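Local coordinates for nicotinate phosphoribosyltransferase (Vibrio cholerae, PDB 4HL7), which probably catalyses the ATP-dependent formation of nicotinate ribonucleotide from nicotinate and 5-phosphoribosyl 1-diphosphate, a step in NAD biosynthesis, at residues Ser92-Phe96 with Arg126-Leu130; Met236-Leu241 with Cys380-Ala386; Trp301-Ile306 with Leu320-Ser324. Residue numbers count along the deposited sequence, not the author numbering.

Contact 1: Ser92-Phe96 with Arg126-Leu130; sequences SLRYF and RDTIL
The stretch S92-F96 starts on the last part of helix 87-93 and then turns off it, with a hydrogen bond from F96 N to L93 O (2.9 Å). It faces the short helix 125-128, with F96 and D127 as the nearest CA pair, 8.3 Å apart. S92, small enough to let the guanidinium come close, has its OG at the edge of that group, 2.5 Å from R126 NH2 at an angle too poor for a hydrogen bond; the hydroxyl is hydrogen-bonded to F89 O instead. Water 1 donates a hydrogen bond to S92 O (2.8 Å) and accepts one from R126 NH1 (2.9 Å). L93 CD2 is 4.4 Å from R126 NH2. F96, extended (-72/137) with chi1 t, sends its ring across: CD1 is 3.6 Å from R126 NH1, CE1 3.6 Å from D127 OD2, at the ring edge, and CE2 4.4 Å from L130 CD1. R126 (t, t, t) has the reach; its NH1 forms a salt bridge with D127 OD2 (3.3 Å), its NE a hydrogen bond with H31 ND1. F70 packs on F96, L93 and L130. The F96 ring and R126 guanidinium thus join the end of helix 87-93 to helix 125-128 within the NAPRTase N-terminal domain.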
# COMPACT_ATOMS: atom_id res chain seq x y z
N SER A 92 2.10 24.66 -1.70
CA SER A 92 1.57 24.28 -3.02
C SER A 92 0.28 23.44 -2.92
O SER A 92 -0.59 23.55 -3.78
CB SER A 92 2.66 23.65 -3.93
OG SER A 92 2.79 22.25 -3.73
N LEU A 93 0.11 22.67 -1.83
CA LEU A 93 -1.18 21.89 -1.60
C LEU A 93 -2.42 22.76 -1.44
O LEU A 93 -3.55 22.33 -1.74
CB LEU A 93 -1.05 20.99 -0.41
CG LEU A 93 -0.06 19.89 -0.64
CD1 LEU A 93 -0.33 18.87 0.49
CD2 LEU A 93 -0.35 19.19 -2.00
N ARG A 94 -2.19 24.00 -1.01
CA ARG A 94 -3.27 24.97 -0.77
C ARG A 94 -4.11 25.26 -2.02
O ARG A 94 -5.28 25.62 -1.90
CB ARG A 94 -2.71 26.30 -0.19
CG ARG A 94 -2.80 26.38 1.33
CD ARG A 94 -2.42 27.76 1.88
NE ARG A 94 -0.97 27.92 1.95
CZ ARG A 94 -0.25 27.72 3.05
NH1 ARG A 94 -0.86 27.36 4.18
NH2 ARG A 94 1.08 27.88 3.03
N TYR A 95 -3.51 25.11 -3.19
CA TYR A 95 -4.22 25.27 -4.43
C TYR A 95 -4.47 23.92 -5.15
O TYR A 95 -5.13 23.89 -6.18
CB TYR A 95 -3.60 26.39 -5.38
CG TYR A 95 -2.12 26.25 -5.78
CD1 TYR A 95 -1.73 25.38 -6.80
CD2 TYR A 95 -1.14 27.01 -5.16
CE1 TYR A 95 -0.38 25.23 -7.14
CE2 TYR A 95 0.18 26.90 -5.51
CZ TYR A 95 0.56 26.02 -6.50
OH TYR A 95 1.85 25.87 -6.80
N PHE A 96 -3.96 22.80 -4.62
CA PHE A 96 -4.02 21.55 -5.42
C PHE A 96 -5.45 20.98 -5.50
O PHE A 96 -6.15 20.87 -4.49
CB PHE A 96 -3.12 20.44 -4.85
CG PHE A 96 -3.25 19.15 -5.58
CD1 PHE A 96 -2.61 18.97 -6.82
CD2 PHE A 96 -4.04 18.13 -5.09
CE1 PHE A 96 -2.76 17.80 -7.52
CE2 PHE A 96 -4.18 16.95 -5.81
CZ PHE A 96 -3.55 16.79 -7.02
N ARG A 126 3.12 13.74 -10.06
CA ARG A 126 2.75 14.51 -8.86
C ARG A 126 1.20 14.68 -8.73
O ARG A 126 0.67 14.62 -7.66
CB ARG A 126 3.40 15.87 -8.90
CG ARG A 126 3.16 16.74 -7.65
CD ARG A 126 3.20 18.23 -8.05
NE ARG A 126 3.13 19.11 -6.89
CZ ARG A 126 2.06 19.75 -6.46
NH1 ARG A 126 0.91 19.71 -7.14
NH2 ARG A 126 2.16 20.48 -5.37
N ASP A 127 0.51 14.89 -9.82
CA ASP A 127 -0.90 15.19 -9.78
C ASP A 127 -1.82 13.97 -9.73
O ASP A 127 -3.04 14.11 -9.42
CB ASP A 127 -1.24 16.10 -10.90
CG ASP A 127 -0.52 17.48 -10.73
OD1 ASP A 127 -0.53 18.21 -11.65
OD2 ASP A 127 0.08 17.74 -9.65
N THR A 128 -1.25 12.80 -9.97
CA THR A 128 -2.06 11.54 -10.02
C THR A 128 -1.72 10.57 -8.90
O THR A 128 -2.47 9.61 -8.69
CB THR A 128 -2.00 10.81 -11.37
OG1 THR A 128 -0.66 10.39 -11.67
CG2 THR A 128 -2.58 11.69 -12.54
N ILE A 129 -0.59 10.80 -8.22
CA ILE A 129 -0.13 9.82 -7.22
C ILE A 129 -1.16 9.62 -6.08
O ILE A 129 -1.28 8.53 -5.54
CB ILE A 129 1.29 10.10 -6.68
CG1 ILE A 129 1.70 8.96 -5.70
CG2 ILE A 129 1.34 11.41 -5.95
CD1 ILE A 129 3.16 8.81 -5.52
N LEU A 130 -1.90 10.67 -5.73
CA LEU A 130 -2.87 10.51 -4.65
C LEU A 130 -4.12 9.68 -4.98
O LEU A 130 -4.84 9.30 -4.06
CB LEU A 130 -3.28 11.87 -4.06
CG LEU A 130 -2.16 12.76 -3.52
CD1 LEU A 130 -2.78 13.99 -2.86
CD2 LEU A 130 -1.24 12.00 -2.57
O HOH W 1 -0.52 22.02 -6.09

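Contact 2: Met236-Leu241 with Cys380-Ala386; sequences MGHQAL and CQGRPVA
At the apolar centre, A240 CB lies 3.7 Å from C380 CB and 4.0 Å from V385 CG1, while V385 CG2 meets M236 CB (selenomethionine) at 4.1 Å. G237 and A240, with little or no side chain, let the helix come close. The register is set by CA pairs 5.6 Å apart for M236-V385, 5.8 Å for G237-C380 and 5.9 Å for A240-R383. C380 SG is 3.8 Å from G237 O. L241 CD2 flanks the centre, 4.2 Å from C380 SG and 3.9 Å from Q381 CG.

The helix is kinked near its end, where Q239 N and A240 N make no i to i-4 bond and instead bond i to i-3, to M236 O (2.9 Å) and G237 O (3.0 Å). Facing it, C380 to R383 form a type I' turn, with positive phi at Q381 (50/37) and G382 (71/12); C380 N-R383 O and R383 N-C380 O, both 2.9 Å, close it.

At the polar edge Q239 (m, t) uses both ends of its amide, accepting from A386 N at OE1 (2.7 Å) and giving NE2 to A386 O (2.9 Å), as a neighbouring strand would. Water 2 links Q239 O (3.0 Å) to P384 O (2.8 Å). R383, long enough to reach past the turn, donates NH1 to A240 O (2.8 Å). Helix 232-241 thus packs its C-terminal end on a two-residue beta hairpin of strands 372-380 and 383-384.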
# COMPACT_ATOMS: atom_id res chain seq x y z
N MSE A 236 9.90 1.43 -9.20
CA MSE A 236 9.52 1.05 -10.58
C MSE A 236 9.65 2.28 -11.48
O MSE A 236 10.18 2.18 -12.56
CB MSE A 236 8.03 0.61 -10.55
CG MSE A 236 7.94 -0.79 -9.91
SE MSE A 236 6.03 -1.10 -9.44
CE MSE A 236 5.49 -1.60 -11.26
N GLY A 237 9.17 3.45 -11.02
CA GLY A 237 9.28 4.67 -11.86
C GLY A 237 10.73 4.94 -12.27
O GLY A 237 11.01 5.40 -13.37
N HIS A 238 11.67 4.69 -11.36
CA HIS A 238 13.10 4.88 -11.70
C HIS A 238 13.61 4.05 -12.83
O HIS A 238 14.64 4.37 -13.43
CB HIS A 238 14.00 4.80 -10.45
CG HIS A 238 13.96 6.08 -9.63
ND1 HIS A 238 12.94 6.35 -8.79
CD2 HIS A 238 14.74 7.24 -9.68
CE1 HIS A 238 13.12 7.59 -8.24
NE2 HIS A 238 14.22 8.13 -8.78
N GLN A 239 12.91 2.97 -13.18
CA GLN A 239 13.26 2.16 -14.38
C GLN A 239 13.12 2.92 -15.69
O GLN A 239 13.66 2.53 -16.73
CB GLN A 239 12.41 0.85 -14.45
CG GLN A 239 12.68 -0.06 -13.27
CD GLN A 239 11.60 -1.14 -13.15
OE1 GLN A 239 10.83 -1.33 -14.08
NE2 GLN A 239 11.52 -1.83 -11.99
N ALA A 240 12.31 3.95 -15.64
CA ALA A 240 12.12 4.84 -16.78
C ALA A 240 13.04 6.09 -16.71
O ALA A 240 13.39 6.67 -17.76
CB ALA A 240 10.66 5.30 -16.86
N LEU A 241 13.41 6.50 -15.50
CA LEU A 241 14.06 7.79 -15.31
C LEU A 241 15.61 7.70 -15.34
O LEU A 241 16.28 8.73 -15.70
CB LEU A 241 13.63 8.39 -13.94
CG LEU A 241 12.11 8.57 -13.80
CD1 LEU A 241 11.81 9.07 -12.39
CD2 LEU A 241 11.72 9.63 -14.79
N CYS A 380 5.84 5.11 -17.16
CA CYS A 380 6.40 6.35 -16.63
C CYS A 380 7.21 6.99 -17.76
O CYS A 380 8.03 6.31 -18.42
CB CYS A 380 7.35 6.01 -15.49
SG CYS A 380 8.13 7.45 -14.72
N GLN A 381 6.97 8.29 -18.00
CA GLN A 381 7.55 9.01 -19.16
C GLN A 381 7.33 8.25 -20.44
O GLN A 381 8.19 8.25 -21.33
CB GLN A 381 9.07 9.27 -18.96
CG GLN A 381 9.40 10.27 -17.89
CD GLN A 381 8.83 11.63 -18.18
OE1 GLN A 381 7.62 11.83 -18.14
NE2 GLN A 381 9.70 12.59 -18.54
N GLY A 382 6.15 7.63 -20.55
CA GLY A 382 5.78 6.89 -21.76
C GLY A 382 6.54 5.58 -21.97
O GLY A 382 6.53 5.03 -23.07
N ARG A 383 7.25 5.14 -20.94
CA ARG A 383 8.09 3.92 -21.00
C ARG A 383 7.52 2.87 -20.05
O ARG A 383 7.02 3.23 -18.98
CB ARG A 383 9.54 4.25 -20.57
CG ARG A 383 10.19 5.37 -21.43
CD ARG A 383 11.11 6.29 -20.61
NE ARG A 383 11.35 7.54 -21.35
CZ ARG A 383 12.34 8.38 -21.08
NH1 ARG A 383 13.20 8.11 -20.12
NH2 ARG A 383 12.48 9.50 -21.80
N PRO A 384 7.64 1.58 -20.41
CA PRO A 384 7.14 0.56 -19.47
C PRO A 384 7.97 0.50 -18.19
O PRO A 384 9.20 0.81 -18.22
CB PRO A 384 7.34 -0.80 -20.21
CG PRO A 384 7.90 -0.46 -21.55
CD PRO A 384 8.33 1.01 -21.57
N VAL A 385 7.37 0.02 -17.11
CA VAL A 385 8.11 -0.25 -15.86
C VAL A 385 7.53 -1.56 -15.31
O VAL A 385 6.47 -2.00 -15.75
CB VAL A 385 7.96 0.89 -14.82
CG1 VAL A 385 8.52 2.22 -15.37
CG2 VAL A 385 6.49 1.02 -14.37
N ALA A 386 8.26 -2.22 -14.43
CA ALA A 386 7.82 -3.58 -14.00
C ALA A 386 8.13 -3.88 -12.57
O ALA A 386 9.05 -3.32 -12.00
CB ALA A 386 8.43 -4.64 -14.87
O HOH W 2 11.47 2.28 -18.74

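Contact 3: Trp301-Ile306 with Leu320-Ser324; sequences WGDKMI and LFIFS
One indole drives its edge into two phenylalanine faces. The six-membered ring of W301 meets F321 edge-to-face, centroids 4.7 Å apart and planes at 59°, and F323 in an offset edge-to-face pair at 5.5 Å and 73°. W301 CZ3 is the shared tip, 3.6 Å from both F321 CG and F323 CE1. W301 takes chi1 t, and its NE1 is satisfied by T268 OG1; F321 and F323, two apart on the strand and both m, turn their rings to it. The helix and strand run nearly antiparallel (162°), their axes 10.8 Å apart, with G302 and F321 the nearest CA pair (7.6 Å). G302 passes close to the F321 ring, its CA 3.6 Å from F321 CE2; a CB there would crowd that ring. Two apolar residues one turn on complete the wall: M305 CB (selenomethionine) is 3.4 Å and I306 CG1 3.9 Å from F321 CZ, M305 also touching I273 and L277. Helix 298-311 thus packs over strand 320-323 in a beta-alpha-beta crossover from strand 290-293, the repeating unit of the TIM-barrel-related domain of this family.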
# COMPACT_ATOMS: atom_id res chain seq x y z
N TRP A 301 13.34 -14.47 4.45
CA TRP A 301 13.58 -13.03 4.15
C TRP A 301 14.25 -12.36 5.34
O TRP A 301 15.28 -11.67 5.19
CB TRP A 301 12.24 -12.34 3.87
CG TRP A 301 12.35 -10.83 3.67
CD1 TRP A 301 12.64 -10.11 2.47
CD2 TRP A 301 12.14 -9.86 4.68
NE1 TRP A 301 12.65 -8.74 2.74
CE2 TRP A 301 12.31 -8.54 4.05
CE3 TRP A 301 11.78 -9.93 6.03
CZ2 TRP A 301 12.18 -7.38 4.77
CZ3 TRP A 301 11.64 -8.75 6.75
CH2 TRP A 301 11.86 -7.49 6.13
N GLY A 302 13.64 -12.52 6.51
CA GLY A 302 14.13 -11.77 7.68
C GLY A 302 15.51 -12.30 8.03
O GLY A 302 16.40 -11.53 8.42
N ASP A 303 15.71 -13.63 7.89
CA ASP A 303 17.04 -14.20 8.25
C ASP A 303 18.09 -13.63 7.30
O ASP A 303 19.22 -13.31 7.71
CB ASP A 303 17.05 -15.75 8.16
CG ASP A 303 16.40 -16.39 9.35
OD1 ASP A 303 16.29 -15.75 10.41
OD2 ASP A 303 16.00 -17.57 9.23
N LYS A 304 17.73 -13.51 6.01
CA LYS A 304 18.67 -12.97 5.01
C LYS A 304 19.01 -11.50 5.30
O LYS A 304 20.14 -11.08 5.15
CB LYS A 304 18.08 -13.07 3.59
CG LYS A 304 18.23 -14.45 2.99
CD LYS A 304 17.75 -14.45 1.55
CE LYS A 304 17.74 -15.89 1.06
NZ LYS A 304 17.60 -15.95 -0.41
N MSE A 305 18.00 -10.73 5.67
CA MSE A 305 18.20 -9.30 5.98
C MSE A 305 19.08 -9.15 7.21
O MSE A 305 19.95 -8.33 7.24
CB MSE A 305 16.86 -8.62 6.24
CG MSE A 305 16.04 -8.46 4.97
SE MSE A 305 16.93 -7.26 3.64
CE MSE A 305 17.86 -6.00 4.85
N ILE A 306 18.79 -9.93 8.25
CA ILE A 306 19.65 -9.94 9.46
C ILE A 306 21.09 -10.26 9.08
O ILE A 306 22.00 -9.53 9.51
CB ILE A 306 19.11 -10.88 10.54
CG1 ILE A 306 17.86 -10.23 11.20
CG2 ILE A 306 20.17 -11.18 11.62
CD1 ILE A 306 17.05 -11.18 12.06
N LEU A 320 14.27 -1.91 11.74
CA LEU A 320 12.87 -2.30 11.86
C LEU A 320 12.46 -3.12 10.64
O LEU A 320 12.70 -2.71 9.51
CB LEU A 320 11.97 -1.05 11.93
CG LEU A 320 10.43 -1.29 11.90
CD1 LEU A 320 10.02 -2.08 13.16
CD2 LEU A 320 9.70 0.07 11.90
N PHE A 321 11.83 -4.27 10.86
CA PHE A 321 11.20 -5.03 9.75
C PHE A 321 9.70 -4.80 9.83
O PHE A 321 9.13 -5.03 10.88
CB PHE A 321 11.35 -6.52 9.99
CG PHE A 321 12.74 -7.05 9.73
CD1 PHE A 321 13.69 -6.27 9.06
CD2 PHE A 321 13.06 -8.39 10.10
CE1 PHE A 321 14.95 -6.79 8.77
CE2 PHE A 321 14.36 -8.88 9.82
CZ PHE A 321 15.27 -8.08 9.18
N ILE A 322 9.09 -4.34 8.75
CA ILE A 322 7.60 -4.29 8.68
C ILE A 322 7.21 -5.47 7.80
O ILE A 322 7.63 -5.54 6.63
CB ILE A 322 7.08 -2.99 8.02
CG1 ILE A 322 7.61 -1.79 8.81
CG2 ILE A 322 5.53 -3.02 7.96
CD1 ILE A 322 6.72 -0.56 8.83
N PHE A 323 6.45 -6.41 8.37
CA PHE A 323 5.88 -7.54 7.61
C PHE A 323 4.47 -7.12 7.14
O PHE A 323 3.71 -6.62 7.94
CB PHE A 323 5.78 -8.75 8.54
CG PHE A 323 7.09 -9.27 8.95
CD1 PHE A 323 7.80 -10.11 8.10
CD2 PHE A 323 7.65 -8.90 10.18
CE1 PHE A 323 9.07 -10.61 8.48
CE2 PHE A 323 8.93 -9.41 10.56
CZ PHE A 323 9.62 -10.24 9.69
N SER A 324 4.18 -7.27 5.86
CA SER A 324 2.90 -6.78 5.30
C SER A 324 2.22 -7.73 4.30
O SER A 324 1.27 -7.32 3.62
CB SER A 324 3.12 -5.42 4.62
OG SER A 324 3.94 -5.56 3.43

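From the N terminus, contact 1 comes first: it closes a loop of 29 residues holding strands 104-109 and 116-122, neighbours in the antiparallel sheet, all within the N-terminal domain. Contact 2 opens later and spans 138 residues before the hairpin of strands 372-380 and 383-384 meets helix 232-241. Because strand 372-380 pairs with strand 38-46, this hairpin carries the sheet of the N-terminal part on to the later part of the chain. Contact 3 is nested inside that loop and closes the short return from helix 298-311 to strand 320-323, the second half of a beta-alpha-beta unit. It lies across the chain's centre from contact 1, with nearest atoms about 17 Å apart; contacts 1 and 2 come within about 9 Å, without touching.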